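Local coordinates for protein tumour necrosis factor receptor (Ectromelia virus, PDB 3ON9) that probably helps the virus evade host immunity by binding tumour necrosis factor and chemokines, the latter through the C-terminal SECRET domain, a beta-sandwich, at residues 96-101 with 113-118; 122-127 with 143-148. All blocks are in the same frame, centred on the assembly; numbering follows the deposited sequence.

Interaction 1: residues 96-101 with 113-118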
loop_
_atom_site.group_PDB
_atom_site.type_symbol
_atom_site.label_atom_id
_atom_site.label_comp_id
_atom_site.label_asym_id
_atom_site.label_seq_id
_atom_site.Cartn_x
_atom_site.Cartn_y
_atom_site.Cartn_z
ATOM N N ARG A 96 12.675 -5.926 8.491
ATOM C CA ARG A 96 13.102 -6.840 7.440
ATOM C C ARG A 96 12.407 -6.470 6.144
ATOM O O ARG A 96 11.352 -5.842 6.146
ATOM C CB ARG A 96 12.834 -8.297 7.816
ATOM C CG ARG A 96 11.393 -8.723 7.699
ATOM C CD ARG A 96 11.263 -10.212 8.002
ATOM N NE ARG A 96 9.886 -10.681 7.881
ATOM C CZ ARG A 96 9.427 -11.375 6.842
ATOM N NH1 ARG A 96 10.235 -11.668 5.835
ATOM N NH2 ARG A 96 8.160 -11.773 6.808
ATOM N N GLN A 97 13.029 -6.825 5.030
ATOM C CA GLN A 97 12.524 -6.471 3.720
ATOM C C GLN A 97 11.731 -7.627 3.131
ATOM O O GLN A 97 12.093 -8.787 3.310
ATOM C CB GLN A 97 13.705 -6.094 2.810
ATOM C CG GLN A 97 13.800 -6.854 1.514
ATOM C CD GLN A 97 15.147 -6.663 0.825
ATOM O OE1 GLN A 97 15.608 -5.543 0.650
ATOM N NE2 GLN A 97 15.773 -7.766 0.419
ATOM N N LEU A 98 10.638 -7.296 2.453
ATOM C CA LEU A 98 9.870 -8.262 1.676
ATOM C C LEU A 98 10.320 -8.212 0.223
ATOM O O LEU A 98 10.698 -7.156 -0.292
ATOM C CB LEU A 98 8.368 -7.971 1.760
ATOM C CG LEU A 98 7.794 -7.961 3.183
ATOM C CD1 LEU A 98 6.278 -7.940 3.124
ATOM C CD2 LEU A 98 8.288 -9.156 3.984
ATOM N N THR A 99 10.284 -9.372 -0.430
ATOM C CA THR A 99 10.705 -9.488 -1.815
ATOM C C THR A 99 9.477 -9.689 -2.676
ATOM O O THR A 99 8.627 -10.521 -2.352
ATOM C CB THR A 99 11.659 -10.683 -1.981
ATOM O OG1 THR A 99 12.855 -10.428 -1.239
ATOM C CG2 THR A 99 12.020 -10.900 -3.439
ATOM N N PRO A 100 9.373 -8.928 -3.777
ATOM C CA PRO A 100 8.186 -9.022 -4.636
ATOM C C PRO A 100 8.181 -10.324 -5.424
ATOM O O PRO A 100 9.216 -10.979 -5.560
ATOM C CB PRO A 100 8.337 -7.842 -5.609
ATOM C CG PRO A 100 9.641 -7.238 -5.351
ATOM C CD PRO A 100 10.386 -8.006 -4.310
ATOM N N THR A 101 7.023 -10.695 -5.950
ATOM C CA THR A 101 6.942 -11.959 -6.666
ATOM C C THR A 101 7.374 -11.853 -8.129
ATOM O O THR A 101 7.528 -12.865 -8.799
ATOM C CB THR A 101 5.535 -12.561 -6.584
ATOM O OG1 THR A 101 4.610 -11.679 -7.221
ATOM C CG2 THR A 101 5.132 -12.799 -5.131
ATOM N N VAL A 113 9.324 -2.557 0.447
ATOM C CA VAL A 113 8.319 -2.879 1.438
ATOM C C VAL A 113 9.024 -3.538 2.604
ATOM O O VAL A 113 9.780 -4.500 2.424
ATOM C CB VAL A 113 7.261 -3.835 0.874
ATOM C CG1 VAL A 113 6.331 -4.306 1.989
ATOM C CG2 VAL A 113 6.487 -3.150 -0.261
ATOM N N THR A 114 8.792 -2.999 3.792
ATOM C CA THR A 114 9.468 -3.432 5.008
ATOM C C THR A 114 8.436 -3.782 6.068
ATOM O O THR A 114 7.390 -3.147 6.130
ATOM C CB THR A 114 10.349 -2.297 5.559
ATOM O OG1 THR A 114 11.456 -2.084 4.677
ATOM C CG2 THR A 114 10.864 -2.632 6.957
ATOM N N VAL A 115 8.738 -4.770 6.901
ATOM C CA VAL A 115 7.876 -5.094 8.038
ATOM C C VAL A 115 8.734 -5.122 9.306
ATOM O O VAL A 115 9.893 -5.553 9.267
ATOM C CB VAL A 115 7.124 -6.434 7.835
ATOM C CG1 VAL A 115 8.108 -7.585 7.566
ATOM C CG2 VAL A 115 6.239 -6.736 9.022
ATOM N N VAL A 116 8.177 -4.631 10.413
ATOM C CA VAL A 116 8.887 -4.564 11.687
ATOM C C VAL A 116 8.074 -5.325 12.736
ATOM O O VAL A 116 7.006 -4.882 13.163
ATOM C CB VAL A 116 9.146 -3.094 12.140
ATOM C CG1 VAL A 116 10.104 -3.073 13.322
ATOM C CG2 VAL A 116 9.716 -2.243 10.981
ATOM N N GLY A 117 8.571 -6.494 13.127
ATOM C CA GLY A 117 7.849 -7.352 14.047
ATOM C C GLY A 117 7.154 -8.521 13.363
ATOM O O GLY A 117 7.068 -8.585 12.139
ATOM N N ASP A 118 6.639 -9.437 14.170
ATOM C CA ASP A 118 6.020 -10.643 13.653
ATOM C C ASP A 118 4.572 -10.793 14.108
ATOM O O ASP A 118 4.082 -11.915 14.289
ATOM C CB ASP A 118 6.843 -11.866 14.067
ATOM C CG ASP A 118 7.004 -11.983 15.571
ATOM O OD1 ASP A 118 6.466 -11.125 16.308
ATOM O OD2 ASP A 118 7.675 -12.938 16.020
HETATM O O HOH W 1 8.660 -9.986 10.053
HETATM O O HOH W 2 11.242 -4.581 -0.584
#
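Arg-96 and Val-115 form an antiparallel hydrogen-bonded pair, with Arg-96 N to Val-115 O and Val-115 N to Arg-96 O each at 2.9 Å. The next bond, from Leu-98 N to Val-113 O, is almost straight (177°). Between these bonds Gln-97 faces Thr-114 as a non-hydrogen-bonded pair, and Thr-114 CA makes a CA-H...O contact with Arg-96 O. Beyond Leu-98 the two segments part: one water accepts from Val-113 N and donates to Leu-98 O, spanning the gap.

Among the side chains, those of Arg-96 and Val-115 lie side by side and point the same way, with Arg-96 CG 3.5 Å from Val-115 CG1. The arginine chain is extended from CG to NE, and Leu-98 CD2 lies against one face of the Arg-96 guanidinium, 3.5 Å from its plane and offset toward the rim. A second water lies in the guanidinium plane; its O accepts from Arg-96 NE at 2.6 Å and donates to Gly-117 O. Leu-98 splits its branches, placing CD1 at 3.8 Å from Val-113 CG1 and CD2 against Val-115 CG1.

Short strand 95-97 closes one edge of the mixed sheet of the SECRET beta-sandwich by pairing with 110-116; Leu-98, Val-113 and Val-115 face strand 122-130 of the other sheet.

Interaction 2: residues 122-127 with 143-148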
loop_
_atom_site.group_PDB
_atom_site.type_symbol
_atom_site.label_atom_id
_atom_site.label_comp_id
_atom_site.label_asym_id
_atom_site.label_seq_id
_atom_site.Cartn_x
_atom_site.Cartn_y
_atom_site.Cartn_z
ATOM N N ASN A 122 -0.384 -13.229 8.232
ATOM C CA ASN A 122 -0.446 -13.012 6.786
ATOM C C ASN A 122 -0.348 -11.528 6.493
ATOM O O ASN A 122 -1.057 -10.736 7.100
ATOM C CB ASN A 122 -1.773 -13.507 6.179
ATOM C CG ASN A 122 -2.121 -14.933 6.567
ATOM O OD1 ASN A 122 -2.416 -15.221 7.729
ATOM N ND2 ASN A 122 -2.139 -15.830 5.576
ATOM N N LEU A 123 0.520 -11.168 5.556
ATOM C CA LEU A 123 0.666 -9.782 5.128
ATOM C C LEU A 123 0.832 -9.793 3.624
ATOM O O LEU A 123 1.762 -10.411 3.104
ATOM C CB LEU A 123 1.898 -9.151 5.783
ATOM C CG LEU A 123 2.353 -7.778 5.269
ATOM C CD1 LEU A 123 1.208 -6.746 5.353
ATOM C CD2 LEU A 123 3.582 -7.285 6.027
ATOM N N ASP A 124 -0.072 -9.114 2.921
ATOM C CA ASP A 124 0.005 -8.988 1.471
ATOM C C ASP A 124 0.110 -7.507 1.144
ATOM O O ASP A 124 -0.618 -6.691 1.714
ATOM C CB ASP A 124 -1.264 -9.532 0.800
ATOM C CG ASP A 124 -1.544 -10.980 1.137
ATOM O OD1 ASP A 124 -0.614 -11.804 1.094
ATOM O OD2 ASP A 124 -2.713 -11.287 1.431
ATOM N N VAL A 125 0.997 -7.167 0.216
ATOM C CA VAL A 125 1.109 -5.803 -0.268
ATOM C C VAL A 125 1.050 -5.803 -1.792
ATOM O O VAL A 125 1.677 -6.638 -2.448
ATOM C CB VAL A 125 2.425 -5.167 0.199
ATOM C CG1 VAL A 125 2.616 -3.798 -0.440
ATOM C CG2 VAL A 125 2.411 -5.054 1.710
ATOM N N TYR A 126 0.270 -4.884 -2.350
ATOM C CA TYR A 126 0.287 -4.640 -3.785
ATOM C C TYR A 126 0.552 -3.172 -4.048
ATOM O O TYR A 126 -0.123 -2.306 -3.497
ATOM C CB TYR A 126 -1.040 -5.038 -4.433
ATOM C CG TYR A 126 -1.523 -6.421 -4.070
ATOM C CD1 TYR A 126 -1.143 -7.541 -4.810
ATOM C CD2 TYR A 126 -2.362 -6.609 -2.985
ATOM C CE1 TYR A 126 -1.597 -8.814 -4.456
ATOM C CE2 TYR A 126 -2.816 -7.871 -2.631
ATOM C CZ TYR A 126 -2.437 -8.958 -3.365
ATOM O OH TYR A 126 -2.918 -10.201 -2.984
ATOM N N ILE A 127 1.540 -2.904 -4.888
ATOM C CA ILE A 127 1.790 -1.544 -5.359
ATOM C C ILE A 127 1.547 -1.573 -6.859
ATOM O O ILE A 127 2.231 -2.287 -7.589
ATOM C CB ILE A 127 3.222 -1.110 -5.062
ATOM C CG1 ILE A 127 3.463 -1.176 -3.551
ATOM C CG2 ILE A 127 3.455 0.328 -5.581
ATOM C CD1 ILE A 127 4.904 -1.009 -3.143
ATOM N N ALA A 143 3.732 -7.325 -6.275
ATOM C CA ALA A 143 3.041 -8.081 -5.224
ATOM C C ALA A 143 3.990 -8.697 -4.208
ATOM O O ALA A 143 5.059 -9.191 -4.567
ATOM C CB ALA A 143 2.130 -9.162 -5.836
ATOM N N TYR A 144 3.607 -8.628 -2.932
ATOM C CA TYR A 144 4.392 -9.208 -1.849
ATOM C C TYR A 144 3.473 -10.034 -0.958
ATOM O O TYR A 144 2.340 -9.629 -0.687
ATOM C CB TYR A 144 5.016 -8.119 -0.974
ATOM C CG TYR A 144 5.813 -7.050 -1.694
ATOM C CD1 TYR A 144 7.192 -7.028 -1.614
ATOM C CD2 TYR A 144 5.177 -6.045 -2.417
ATOM C CE1 TYR A 144 7.931 -6.046 -2.259
ATOM C CE2 TYR A 144 5.904 -5.055 -3.058
ATOM C CZ TYR A 144 7.283 -5.063 -2.968
ATOM O OH TYR A 144 8.027 -4.092 -3.596
ATOM N N HIS A 145 3.963 -11.180 -0.491
ATOM C CA HIS A 145 3.188 -12.027 0.413
ATOM C C HIS A 145 4.092 -12.701 1.441
ATOM O O HIS A 145 5.076 -13.338 1.062
ATOM C CB HIS A 145 2.466 -13.135 -0.377
ATOM C CG HIS A 145 1.670 -12.634 -1.541
ATOM N ND1 HIS A 145 0.513 -11.898 -1.389
ATOM C CD2 HIS A 145 1.858 -12.769 -2.876
ATOM C CE1 HIS A 145 0.030 -11.593 -2.578
ATOM N NE2 HIS A 145 0.827 -12.115 -3.501
ATOM N N THR A 146 3.765 -12.577 2.726
ATOM C CA THR A 146 4.537 -13.281 3.760
ATOM C C THR A 146 4.090 -14.719 3.974
ATOM O O THR A 146 4.855 -15.540 4.484
ATOM C CB THR A 146 4.489 -12.559 5.118
ATOM O OG1 THR A 146 3.143 -12.546 5.621
ATOM C CG2 THR A 146 4.995 -11.124 4.974
ATOM N N SER A 147 2.852 -15.014 3.597
ATOM C CA SER A 147 2.279 -16.334 3.807
ATOM C C SER A 147 1.189 -16.564 2.770
ATOM O O SER A 147 1.289 -16.067 1.644
ATOM C CB SER A 147 1.721 -16.444 5.226
ATOM O OG SER A 147 1.342 -17.780 5.545
ATOM N N TYR A 148 0.164 -17.323 3.141
ATOM C CA TYR A 148 -0.960 -17.550 2.242
ATOM C C TYR A 148 -1.602 -16.225 1.887
ATOM O O TYR A 148 -1.685 -15.316 2.730
ATOM C CB TYR A 148 -1.988 -18.500 2.863
ATOM C CG TYR A 148 -1.426 -19.860 3.184
ATOM C CD1 TYR A 148 -1.121 -20.754 2.169
ATOM C CD2 TYR A 148 -1.197 -20.243 4.496
ATOM C CE1 TYR A 148 -0.600 -22.010 2.450
ATOM C CE2 TYR A 148 -0.687 -21.492 4.792
ATOM C CZ TYR A 148 -0.387 -22.368 3.767
ATOM O OH TYR A 148 0.124 -23.615 4.068
HETATM O O HOH W 3 0.302 -13.385 3.199
#
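Asp-124 and His-145 meet on one face of this antiparallel pair in a His-carboxylate hydrogen bond, ND1 to OD1 at 2.7 Å. Asp-124 OD1 lies near the imidazole plane of His-145, but ND1 approaches it from above the carboxylate plane, the two planes being 75° apart. A water that accepts from Ser-147 N may also donate to OD1, though it has more acceptors in reach than protons; with His-145 ND1 on OD1 and Leu-150 N on OD2, the charged carboxylate is probably favoured.

Val-125 and Tyr-144 exchange two backbone bonds, and Thr-146 N continues the ladder to Leu-123 O. Past the strand end, side chains take over: Thr-146 OG1, set between its backbone N and carbonyl carbon (chi1 64°), accepts from Leu-123 N at 3.0 Å, and Asn-122 ND2 gives a nearly straight bond to Tyr-148 O at 2.9 Å.

Tyr-126 shares the histidine face; its CD1 lies 3.8 Å from Ala-143 CB and its OH 3.3 Å from His-145 CE1, with the rings oblique. On the other face Tyr-144 CD2 packs on Val-125 CB at 3.9 Å.

In the hairpin of strands 122-130 and 140-145, strand 8-16 flanks 122-130 on its other side, 140-145 is the sheet edge, and strand 110-116 meets the Val-125 and Tyr-144 face.

Interactions 1 and 2 lie in different sheets of the sandwich, their centres about 9 Å apart, and pack against each other across its interior. Tyr-144 is the main joint: its CZ is 3.4 Å from Val-113 CG2, and its CE1 lies 3.6 Å from both Leu-98 O and Pro-100 N. Where 96-101 leaves its sheet it reaches the edge strand of the other, through a probable hydrogen bond from Thr-101 N to Ala-143 O (2.8 Å). Leu-123 and Val-125 extend the apolar seam by touching Leu-98, Val-113 and Val-115. Strands 110-116 and 122-130 are consecutive in the chain, so the polypeptide passes directly from one sheet to the other.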